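Local coordinates for protein subtilase cytotoxin, subunit B (Escherichia coli, PDB 3DWA) that assembles into the B pentamer of an AB5 toxin and probably delivers the catalytic subunit by binding cell-surface glycans, at residues C[59-62]-C[63-67]. Residues are numbered along the deposited sequence; the frame is centred on the assembly and turned at random.
Sequences TLYN and QALYF
The ring of Tyr61 is met obliquely by Leu65, one turn further along the helix 57-70, which packs on the curled antiparallel sheet of this OB-fold AB5 B subunit and between subunits. The two side chains run side by side, and both have CG anti to the backbone N (chi1 173° in Tyr61), which points them the same way and helps bring the phenol oxygen OH of Tyr61 to 3.8 Å from CD2 of Leu65. Phe30 of the strand 27-35 meets the Tyr61 ring edge-to-face. Further along, one face of the Phe67 ring carries OE1 of Gln63, 3.5 Å above the plane and displaced toward the rim, while CD1 of Phe67 lies at the edge of the Tyr66 ring, in its plane.

Side chains three or four residues apart share a side of a helix: Leu60, Ala64 and Phe67 rest on the sheet, Gln63 touches both the sheet and a second subunit, and Tyr61 and Leu65 also pack on a third. Tyr66 OH is hydrogen-bonded to Thr69 OG1 of the second subunit. Four backbone bonds, from Gln63, Ala64, Leu65 and Tyr66 to the residues four earlier, hold the helical turn that brings these side chains together. In the shortest, Ala64 N donates to Leu60 O over 2.8 Å, and Ala64 CB sits 3.2 Å from that same Leu60 O.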
# COMPACT_ATOMS: atom_id res chain seq x y z
N THR C 59 -7.40 5.68 -5.33
CA THR C 59 -7.94 6.12 -4.03
C THR C 59 -9.20 5.32 -3.65
O THR C 59 -9.34 4.87 -2.53
CB THR C 59 -8.29 7.64 -4.04
OG1 THR C 59 -7.11 8.39 -4.33
CG2 THR C 59 -8.80 8.12 -2.67
N LEU C 60 -10.10 5.18 -4.61
CA LEU C 60 -11.34 4.47 -4.43
C LEU C 60 -11.10 2.99 -4.14
O LEU C 60 -11.73 2.44 -3.24
CB LEU C 60 -12.25 4.64 -5.65
CG LEU C 60 -12.88 6.05 -5.79
CD1 LEU C 60 -13.62 6.01 -7.06
CD2 LEU C 60 -13.80 6.44 -4.65
N TYR C 61 -10.19 2.38 -4.89
CA TYR C 61 -9.82 1.01 -4.67
C TYR C 61 -9.36 0.73 -3.23
O TYR C 61 -9.85 -0.20 -2.61
CB TYR C 61 -8.77 0.53 -5.67
CG TYR C 61 -8.30 -0.86 -5.32
CD1 TYR C 61 -9.08 -1.95 -5.60
CD2 TYR C 61 -7.10 -1.06 -4.63
CE1 TYR C 61 -8.68 -3.22 -5.24
CE2 TYR C 61 -6.67 -2.33 -4.27
CZ TYR C 61 -7.49 -3.41 -4.60
OH TYR C 61 -7.11 -4.69 -4.29
N ASN C 62 -8.39 1.53 -2.75
CA ASN C 62 -7.82 1.37 -1.45
C ASN C 62 -8.87 1.62 -0.40
O ASN C 62 -8.95 0.89 0.59
CB ASN C 62 -6.61 2.33 -1.23
CG ASN C 62 -5.22 1.67 -1.51
OD1 ASN C 62 -5.08 0.69 -2.28
ND2 ASN C 62 -4.19 2.23 -0.86
N GLN C 63 -9.63 2.71 -0.56
CA GLN C 63 -10.71 3.04 0.37
C GLN C 63 -11.83 1.97 0.45
O GLN C 63 -12.24 1.55 1.55
CB GLN C 63 -11.26 4.44 0.08
CG GLN C 63 -11.96 5.06 1.26
CD GLN C 63 -11.03 5.26 2.44
OE1 GLN C 63 -11.29 4.79 3.54
NE2 GLN C 63 -9.93 5.92 2.20
N ALA C 64 -12.33 1.54 -0.69
CA ALA C 64 -13.35 0.47 -0.76
C ALA C 64 -12.90 -0.86 -0.14
O ALA C 64 -13.66 -1.54 0.58
CB ALA C 64 -13.82 0.27 -2.18
N LEU C 65 -11.67 -1.25 -0.41
CA LEU C 65 -11.11 -2.45 0.18
C LEU C 65 -10.97 -2.33 1.70
O LEU C 65 -11.30 -3.30 2.45
CB LEU C 65 -9.80 -2.91 -0.50
CG LEU C 65 -9.22 -4.25 0.02
CD1 LEU C 65 -10.19 -5.43 -0.24
CD2 LEU C 65 -7.81 -4.63 -0.53
N TYR C 66 -10.53 -1.16 2.16
CA TYR C 66 -10.54 -0.83 3.59
C TYR C 66 -11.93 -1.04 4.25
O TYR C 66 -12.07 -1.73 5.27
CB TYR C 66 -10.08 0.63 3.80
CG TYR C 66 -9.99 1.03 5.24
CD1 TYR C 66 -8.81 0.82 5.97
CD2 TYR C 66 -11.10 1.58 5.91
CE1 TYR C 66 -8.72 1.20 7.33
CE2 TYR C 66 -11.04 1.93 7.27
CZ TYR C 66 -9.85 1.73 7.97
OH TYR C 66 -9.76 2.09 9.28
N PHE C 67 -12.96 -0.42 3.69
CA PHE C 67 -14.32 -0.46 4.23
C PHE C 67 -14.95 -1.85 4.11
O PHE C 67 -15.74 -2.28 4.96
CB PHE C 67 -15.19 0.58 3.49
CG PHE C 67 -14.94 1.98 3.90
CD1 PHE C 67 -14.60 2.31 5.22
CD2 PHE C 67 -15.12 3.02 2.99
CE1 PHE C 67 -14.44 3.64 5.60
CE2 PHE C 67 -14.94 4.33 3.37
CZ PHE C 67 -14.60 4.65 4.69